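Local atomic coordinates of RagB/SusD family nutrient uptake outer membrane protein (Bacteroides thetaiotaomicron, PDB entry 7KV2), a protein that probably binds beta-glucan at the cell surface as the SusD-like partner in nutrient uptake across the outer membrane of a gut bacterium. Residues 185-190 against 231-236; 192-197 against 221-226; 383-386 against 391-394. All coordinates share one frame; numbering follows the deposited sequence.

Contacts 1 and 2 are neighbours in the helical, tetratricopeptide-like part of the SusD fold, with centres about 10 Å apart. Both use helix 183-200, and contact 2 lies within the span of chain that contact 1 bridges. Arg236 joins them: its NE forms a salt bridge with Glu195 OE2 at 2.9 Å, and its CD packs on Tyr224 OH at 3.3 Å. Contact 3 lies in the SusD family region further along the chain. Its centre is about 41 Å from that of contact 1 and about 36 Å from that of contact 2, across the chain's centre. The sodium ion is bound by other residues: Ile248, Ser250, Tyr253 and Tyr405.

Contact 1 (185-190 against 231-236); sequences QLYEKM and QNDDSR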
loop_
_atom_site.group_PDB
_atom_site.type_symbol
_atom_site.label_atom_id
_atom_site.label_comp_id
_atom_site.label_asym_id
_atom_site.label_seq_id
_atom_site.Cartn_x
_atom_site.Cartn_y
_atom_site.Cartn_z
ATOM N N GLN A 185 -8.662 8.882 19.305
ATOM C CA GLN A 185 -7.541 8.944 20.287
ATOM C C GLN A 185 -6.252 8.423 19.636
ATOM O O GLN A 185 -5.197 8.942 19.950
ATOM C CB GLN A 185 -7.851 8.113 21.535
ATOM C CG GLN A 185 -8.896 8.745 22.444
ATOM C CD GLN A 185 -9.293 7.819 23.564
ATOM O OE1 GLN A 185 -9.343 6.601 23.417
ATOM N NE2 GLN A 185 -9.556 8.407 24.723
ATOM N N LEU A 186 -6.322 7.395 18.789
ATOM C CA LEU A 186 -5.080 6.844 18.177
ATOM C C LEU A 186 -4.528 7.885 17.195
ATOM O O LEU A 186 -3.319 8.162 17.242
ATOM C CB LEU A 186 -5.378 5.486 17.547
ATOM C CG LEU A 186 -4.181 4.817 16.874
ATOM C CD1 LEU A 186 -2.960 4.740 17.778
ATOM C CD2 LEU A 186 -4.551 3.435 16.385
ATOM N N TYR A 187 -5.397 8.544 16.424
ATOM C CA TYR A 187 -5.021 9.635 15.491
ATOM C C TYR A 187 -4.183 10.673 16.251
ATOM O O TYR A 187 -3.105 11.108 15.803
ATOM C CB TYR A 187 -6.248 10.286 14.840
ATOM C CG TYR A 187 -5.897 11.539 14.101
ATOM C CD1 TYR A 187 -5.231 11.464 12.885
ATOM C CD2 TYR A 187 -6.066 12.788 14.666
ATOM C CE1 TYR A 187 -4.826 12.597 12.213
ATOM C CE2 TYR A 187 -5.657 13.934 14.010
ATOM C CZ TYR A 187 -5.014 13.836 12.787
ATOM O OH TYR A 187 -4.614 14.935 12.100
ATOM N N GLU A 188 -4.677 11.048 17.422
ATOM C CA GLU A 188 -4.013 12.054 18.278
ATOM C C GLU A 188 -2.587 11.612 18.594
ATOM O O GLU A 188 -1.713 12.461 18.448
ATOM C CB GLU A 188 -4.837 12.301 19.539
ATOM C CG GLU A 188 -6.030 13.180 19.263
ATOM C CD GLU A 188 -5.710 14.581 18.772
ATOM O OE1 GLU A 188 -4.642 15.121 19.148
ATOM O OE2 GLU A 188 -6.542 15.131 17.995
ATOM N N LYS A 189 -2.384 10.368 19.031
ATOM C CA LYS A 189 -1.037 9.845 19.353
ATOM C C LYS A 189 -0.186 9.861 18.067
ATOM O O LYS A 189 1.017 10.247 18.114
ATOM C CB LYS A 189 -1.107 8.427 19.895
ATOM C CG LYS A 189 -1.896 8.232 21.177
ATOM C CD LYS A 189 -1.179 8.688 22.413
ATOM C CE LYS A 189 -1.898 8.229 23.663
ATOM N NZ LYS A 189 -1.638 9.159 24.783
ATOM N N MET A 190 -0.770 9.394 16.955
ATOM C CA MET A 190 -0.031 9.290 15.657
ATOM C C MET A 190 0.430 10.674 15.195
ATOM O O MET A 190 1.637 10.855 14.916
ATOM C CB MET A 190 -0.923 8.639 14.598
ATOM C CG MET A 190 -1.106 7.160 14.876
ATOM S SD MET A 190 -2.426 6.400 13.868
ATOM C CE MET A 190 -1.866 6.678 12.184
ATOM N N GLN A 231 -8.481 11.561 8.505
ATOM C CA GLN A 231 -9.157 12.015 9.760
ATOM C C GLN A 231 -10.116 13.170 9.456
ATOM O O GLN A 231 -10.973 13.441 10.300
ATOM C CB GLN A 231 -8.108 12.481 10.763
ATOM C CG GLN A 231 -8.698 12.942 12.106
ATOM C CD GLN A 231 -9.342 11.812 12.864
ATOM O OE1 GLN A 231 -9.167 10.642 12.543
ATOM N NE2 GLN A 231 -10.078 12.143 13.929
ATOM N N ASN A 232 -9.938 13.843 8.330
ATOM C CA ASN A 232 -10.651 15.085 7.948
ATOM C C ASN A 232 -10.281 16.151 8.981
ATOM O O ASN A 232 -11.187 16.896 9.424
ATOM C CB ASN A 232 -12.161 14.870 7.804
ATOM C CG ASN A 232 -12.519 14.213 6.479
ATOM O OD1 ASN A 232 -12.887 13.059 6.437
ATOM N ND2 ASN A 232 -12.349 14.916 5.376
ATOM N N ASP A 233 -9.006 16.190 9.375
ATOM C CA ASP A 233 -8.527 17.133 10.431
ATOM C C ASP A 233 -8.164 18.456 9.762
ATOM O O ASP A 233 -6.963 18.705 9.481
ATOM C CB ASP A 233 -7.394 16.541 11.254
ATOM C CG ASP A 233 -6.885 17.508 12.309
ATOM O OD1 ASP A 233 -7.568 18.581 12.524
ATOM O OD2 ASP A 233 -5.799 17.212 12.845
ATOM N N ASP A 234 -9.189 19.283 9.517
ATOM C CA ASP A 234 -9.068 20.548 8.749
ATOM C C ASP A 234 -8.126 21.489 9.514
ATOM O O ASP A 234 -7.458 22.324 8.856
ATOM C CB ASP A 234 -10.453 21.091 8.376
ATOM C CG ASP A 234 -11.257 21.560 9.575
ATOM O OD1 ASP A 234 -11.373 20.787 10.533
ATOM O OD2 ASP A 234 -11.720 22.704 9.549
ATOM N N SER A 235 -7.946 21.275 10.816
ATOM C CA SER A 235 -7.022 22.102 11.631
ATOM C C SER A 235 -5.571 21.905 11.153
ATOM O O SER A 235 -4.710 22.744 11.486
ATOM C CB SER A 235 -7.167 21.820 13.087
ATOM O OG SER A 235 -6.395 20.694 13.453
ATOM N N ARG A 236 -5.275 20.841 10.395
ATOM C CA ARG A 236 -3.877 20.528 10.027
ATOM C C ARG A 236 -3.691 20.562 8.511
ATOM O O ARG A 236 -2.574 20.251 8.074
ATOM C CB ARG A 236 -3.472 19.189 10.631
ATOM C CG ARG A 236 -3.029 19.300 12.081
ATOM C CD ARG A 236 -2.488 17.993 12.574
ATOM N NE ARG A 236 -1.987 18.163 13.923
ATOM C CZ ARG A 236 -2.737 18.151 15.024
ATOM N NH1 ARG A 236 -4.047 17.972 14.961
ATOM N NH2 ARG A 236 -2.151 18.321 16.196
#
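Tyr187 and Gln231 both place CG anti to the backbone N (chi1 169° and -179°), and a bend at chi2 then folds the Gln231 chain over the tyrosine ring. The contact joins helix 183-200 to the turn that ends helix 217-231, within the helical hairpins of a SusD-type, tetratricopeptide-like fold. Helix 217-231 finishes in a Schellman motif, with Asn232 at positive phi. The chain then passes through an inverse gamma turn centred on Asp233.

Gln231 CG sits over the centre of the Tyr187 ring, 3.5 Å from its centroid, in a CH-pi contact. The glutamine amide is stacked nearly flat on the ring, with the planes 9° apart. Its NE2 is held by Asp184, which helps to fix the amide. Gln231 CB lies 3.6 Å from Tyr187 CE1. Val228 of helix 217-231 also touches Tyr187.

The phenol ends at a carboxylate. Tyr187 OH donates to Asp233 OD2 at 2.7 Å and meets the anti lone pair of that oxygen, and the carboxylate stands almost upright to the ring. Arg236 NH1 takes the syn lone pair of Asp233 OD2 in a salt bridge of 2.9 Å. Two donors therefore grip OD2. A phenylalanine in place of Tyr187 would probably keep the ring stack on Gln231 but leave Asp233 OD2 without its hydroxyl donor, held in this contact by Arg236 NH1. The other carboxylate oxygen, Asp233 OD1, accepts from Ser235 OG at 2.6 Å.

Contact 2 (192-197 against 221-226); sequences TSLEEV and YMLYAE. With EDO (1,2-ethanediol), chain E.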
loop_
_atom_site.group_PDB
_atom_site.type_symbol
_atom_site.label_atom_id
_atom_site.label_comp_id
_atom_site.label_asym_id
_atom_site.label_seq_id
_atom_site.Cartn_x
_atom_site.Cartn_y
_atom_site.Cartn_z
ATOM N N THR A 192 0.735 13.578 16.707
ATOM C CA THR A 192 1.679 14.220 17.659
ATOM C C THR A 192 3.074 13.589 17.503
ATOM O O THR A 192 4.042 14.341 17.488
ATOM C CB THR A 192 1.162 14.138 19.105
ATOM O OG1 THR A 192 -0.058 14.870 19.121
ATOM C CG2 THR A 192 2.114 14.749 20.106
ATOM N N SER A 193 3.180 12.261 17.375
ATOM C CA SER A 193 4.464 11.556 17.123
ATOM C C SER A 193 5.130 12.068 15.842
ATOM O O SER A 193 6.344 12.304 15.858
ATOM C CB SER A 193 4.272 10.066 17.053
ATOM O OG SER A 193 3.983 9.528 18.334
ATOM N N LEU A 194 4.365 12.238 14.765
ATOM C CA LEU A 194 4.919 12.765 13.493
ATOM C C LEU A 194 5.436 14.198 13.718
ATOM O O LEU A 194 6.495 14.518 13.147
ATOM C CB LEU A 194 3.870 12.715 12.382
ATOM C CG LEU A 194 3.438 11.311 11.954
ATOM C CD1 LEU A 194 2.612 11.380 10.678
ATOM C CD2 LEU A 194 4.627 10.384 11.757
ATOM N N GLU A 195 4.706 15.036 14.462
ATOM C CA GLU A 195 5.136 16.430 14.771
ATOM C C GLU A 195 6.507 16.377 15.462
ATOM O O GLU A 195 7.405 17.141 15.080
ATOM C CB GLU A 195 4.077 17.131 15.617
ATOM C CG GLU A 195 2.844 17.516 14.817
ATOM C CD GLU A 195 1.606 18.012 15.571
ATOM O OE1 GLU A 195 1.549 17.878 16.808
ATOM O OE2 GLU A 195 0.692 18.505 14.889
ATOM N N GLU A 196 6.672 15.465 16.410
ATOM C CA GLU A 196 7.935 15.316 17.181
ATOM C C GLU A 196 9.063 14.888 16.258
ATOM O O GLU A 196 10.192 15.358 16.433
ATOM C CB GLU A 196 7.808 14.246 18.250
ATOM C CG GLU A 196 6.942 14.668 19.405
ATOM C CD GLU A 196 6.749 13.534 20.393
ATOM O OE1 GLU A 196 7.557 12.554 20.353
ATOM O OE2 GLU A 196 5.781 13.614 21.175
ATOM N N VAL A 197 8.804 13.927 15.375
ATOM C CA VAL A 197 9.839 13.444 14.431
ATOM C C VAL A 197 10.234 14.619 13.538
ATOM O O VAL A 197 11.440 14.792 13.266
ATOM C CB VAL A 197 9.314 12.272 13.574
ATOM C CG1 VAL A 197 10.149 12.128 12.327
ATOM C CG2 VAL A 197 9.244 11.002 14.384
ATOM N N TYR A 221 6.282 13.423 5.710
ATOM C CA TYR A 221 5.366 14.456 5.175
ATOM C C TYR A 221 4.172 13.761 4.524
ATOM O O TYR A 221 3.001 14.153 4.709
ATOM C CB TYR A 221 6.110 15.347 4.199
ATOM C CG TYR A 221 6.934 16.443 4.835
ATOM C CD1 TYR A 221 6.914 16.705 6.207
ATOM C CD2 TYR A 221 7.698 17.265 4.027
ATOM C CE1 TYR A 221 7.680 17.738 6.749
ATOM C CE2 TYR A 221 8.425 18.324 4.551
ATOM C CZ TYR A 221 8.430 18.550 5.918
ATOM O OH TYR A 221 9.146 19.632 6.390
ATOM N N MET A 222 4.450 12.729 3.751
ATOM C CA MET A 222 3.358 12.016 3.044
ATOM C C MET A 222 2.482 11.250 4.049
ATOM O O MET A 222 1.264 11.221 3.861
ATOM C CB MET A 222 3.908 11.081 1.968
ATOM C CG MET A 222 4.518 11.834 0.775
ATOM S SD MET A 222 3.346 12.890 -0.110
ATOM C CE MET A 222 2.464 11.635 -1.066
ATOM N N LEU A 223 3.078 10.573 5.027
ATOM C CA LEU A 223 2.328 9.851 6.083
ATOM C C LEU A 223 1.483 10.856 6.899
ATOM O O LEU A 223 0.307 10.572 7.200
ATOM C CB LEU A 223 3.335 9.075 6.934
ATOM C CG LEU A 223 2.726 8.281 8.082
ATOM C CD1 LEU A 223 1.663 7.331 7.583
ATOM C CD2 LEU A 223 3.807 7.529 8.841
ATOM N N TYR A 224 2.025 12.042 7.144
ATOM C CA TYR A 224 1.325 13.146 7.861
ATOM C C TYR A 224 0.085 13.542 7.043
ATOM O O TYR A 224 -1.062 13.492 7.550
ATOM C CB TYR A 224 2.318 14.276 8.138
ATOM C CG TYR A 224 1.705 15.502 8.774
ATOM C CD1 TYR A 224 1.011 16.429 8.022
ATOM C CD2 TYR A 224 1.769 15.691 10.147
ATOM C CE1 TYR A 224 0.467 17.572 8.599
ATOM C CE2 TYR A 224 1.212 16.819 10.739
ATOM C CZ TYR A 224 0.566 17.764 9.969
ATOM O OH TYR A 224 -0.004 18.857 10.554
ATOM N N ALA A 225 0.265 13.837 5.747
ATOM C CA ALA A 225 -0.853 14.237 4.858
ATOM C C ALA A 225 -1.899 13.120 4.813
ATOM O O ALA A 225 -3.139 13.423 4.839
ATOM C CB ALA A 225 -0.333 14.567 3.473
ATOM N N GLU A 226 -1.430 11.874 4.733
ATOM C CA GLU A 226 -2.295 10.681 4.669
ATOM C C GLU A 226 -3.232 10.649 5.884
ATOM O O GLU A 226 -4.474 10.561 5.682
ATOM C CB GLU A 226 -1.502 9.388 4.604
ATOM C CG GLU A 226 -2.418 8.166 4.569
ATOM C CD GLU A 226 -1.763 6.825 4.269
ATOM O OE1 GLU A 226 -0.579 6.779 3.815
ATOM O OE2 GLU A 226 -2.418 5.838 4.537
HETATM C C1 EDO E . -2.273 2.463 4.666
HETATM O O1 EDO E . -3.248 1.525 4.244
HETATM C C2 EDO E . -1.378 2.967 3.593
HETATM O O2 EDO E . -0.212 3.700 4.008
HETATM O O HOH W 1 1.460 19.815 12.856
#
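Leu194 meets Leu223 and Tyr224 where helices 183-200 and 217-231 run antiparallel, their local axes 10.4 Å apart and 155° between directions. This is the packing of neighbouring helices in the tetratricopeptide-like helical part of a SusD fold. Leu194 and Tyr224 are level across the interface.

Leu194 puts CG anti to its carbonyl carbon (chi1 -66°), and its CD1 branch reaches across to the opposing backbone. There Leu194 CD1 lies 3.6 Å from Tyr224 CA. Leu194 CD1 also touches Leu223 CG at 4.0 Å and Tyr224 CB at 3.9 Å. The two leucine side chains cross at about a right angle. Val152 of helix 137-162 also packs on Leu194.

Leu194 CB and Glu195 CG lie at the edge of the Tyr224 ring, near its plane. Tyr243 of helix 237-249 meets this ring edge-to-face. At the far end of the segment, Glu226 OE1 accepts a hydrogen bond from O2 of a 1,2-ethanediol at 3.1 Å, a molecule probably from the crystallisation liquor. Lys160 and Tyr403 also bind the Glu226 carboxylate. The polar margin is bridged by water. Arg236 is a second partner of Glu195 OE2. One water molecule donates to Glu195 OE2 at 2.5 Å and hydrogen-bonds to Tyr224 OH at 2.9 Å.

Contact 3 (383-386 against 391-394); sequences GNNK and SSEL
Asn385 reaches over to Ser392 within the long loop that links strand 373-375 to strand 400-404. It is the third residue of a type I beta turn, Gly383 to Lys386, closed by the backbone bond from Lys386 N to Gly383 O at 3.2 Å. The contact is on the surface and ties two parts of one irregular loop in the SusD family region.

From the backbone, Asn385 CB points toward the other segment and lies 3.9 Å from Ser392 O. Asn385 CG sits between the backbone N and the carbonyl carbon, at chi1 60°, and comes to 4.0 Å from Ser392 O. This torsion swings the amide group toward Ser392; the rotation about CB-CG then puts ND2 in front. At the tip, Asn385 ND2 donates to Ser392 O over 3.2 Å. The bond is nearly straight at the hydrogen, 168°, and the acceptor is close to the plane of the asparagine amide. On the carbonyl side the approach is less regular: the donor stands above the carbonyl plane, 49° out of it. ND2 also packs against Ser392 CB.

Trp396 touches Asn385 as well. Nearby, Asn384 is tied to Asn397 by backbone bonds, so the turn has a second attachment further along the loop. The receiving segment makes a tight bend of its own. There Leu394 N is hydrogen-bonded to Ser391 O at 3.1 Å.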
loop_
_atom_site.group_PDB
_atom_site.type_symbol
_atom_site.label_atom_id
_atom_site.label_comp_id
_atom_site.label_asym_id
_atom_site.label_seq_id
_atom_site.Cartn_x
_atom_site.Cartn_y
_atom_site.Cartn_z
ATOM N N GLY A 383 11.599 -13.444 -15.512
ATOM C CA GLY A 383 12.916 -12.921 -15.125
ATOM C C GLY A 383 12.922 -12.219 -13.769
ATOM O O GLY A 383 14.021 -12.126 -13.191
ATOM N N ASN A 384 11.769 -11.773 -13.234
ATOM C CA ASN A 384 11.707 -10.940 -11.985
ATOM C C ASN A 384 11.878 -11.815 -10.721
ATOM O O ASN A 384 11.835 -11.287 -9.582
ATOM C CB ASN A 384 10.459 -10.050 -11.981
ATOM C CG ASN A 384 10.668 -8.743 -12.717
ATOM O OD1 ASN A 384 11.812 -8.391 -13.057
ATOM N ND2 ASN A 384 9.592 -7.991 -12.915
ATOM N N ASN A 385 12.034 -13.133 -10.867
ATOM C CA ASN A 385 12.400 -14.014 -9.724
ATOM C C ASN A 385 13.607 -14.894 -10.098
ATOM O O ASN A 385 13.783 -15.940 -9.431
ATOM C CB ASN A 385 11.207 -14.872 -9.273
ATOM C CG ASN A 385 10.685 -15.781 -10.365
ATOM O OD1 ASN A 385 11.138 -15.724 -11.514
ATOM N ND2 ASN A 385 9.671 -16.556 -10.026
ATOM N N LYS A 386 14.357 -14.553 -11.160
ATOM C CA LYS A 386 15.234 -15.548 -11.858
ATOM C C LYS A 386 16.454 -15.885 -10.987
ATOM O O LYS A 386 17.033 -16.964 -11.237
ATOM C CB LYS A 386 15.640 -15.102 -13.269
ATOM C CG LYS A 386 16.637 -13.955 -13.356
ATOM C CD LYS A 386 17.088 -13.697 -14.781
ATOM C CE LYS A 386 18.363 -12.890 -14.859
ATOM N NZ LYS A 386 18.095 -11.446 -14.667
ATOM N N SER A 391 11.874 -20.804 -2.858
ATOM C CA SER A 391 10.543 -20.905 -3.518
ATOM C C SER A 391 10.376 -19.730 -4.485
ATOM O O SER A 391 10.262 -18.583 -3.977
ATOM C CB SER A 391 9.428 -20.904 -2.511
ATOM O OG SER A 391 8.265 -20.285 -3.060
ATOM N N SER A 392 10.318 -20.016 -5.791
ATOM C CA SER A 392 10.130 -19.035 -6.892
ATOM C C SER A 392 8.864 -18.206 -6.625
ATOM O O SER A 392 8.872 -16.973 -6.948
ATOM C CB SER A 392 10.094 -19.711 -8.253
ATOM O OG SER A 392 8.867 -20.405 -8.458
ATOM N N GLU A 393 7.866 -18.815 -5.971
ATOM C CA GLU A 393 6.524 -18.220 -5.777
ATOM C C GLU A 393 6.595 -17.063 -4.777
ATOM O O GLU A 393 5.730 -16.178 -4.835
ATOM C CB GLU A 393 5.530 -19.288 -5.295
ATOM C CG GLU A 393 5.395 -20.468 -6.249
ATOM C CD GLU A 393 4.150 -21.320 -6.054
ATOM O OE1 GLU A 393 3.689 -21.454 -4.878
ATOM O OE2 GLU A 393 3.625 -21.847 -7.074
ATOM N N LEU A 394 7.541 -17.082 -3.839
ATOM C CA LEU A 394 7.584 -16.086 -2.746
ATOM C C LEU A 394 8.724 -15.091 -2.959
ATOM O O LEU A 394 8.930 -14.236 -2.048
ATOM C CB LEU A 394 7.765 -16.835 -1.414
ATOM C CG LEU A 394 6.645 -17.829 -1.067
ATOM C CD1 LEU A 394 6.952 -18.604 0.214
ATOM C CD2 LEU A 394 5.291 -17.149 -0.932
#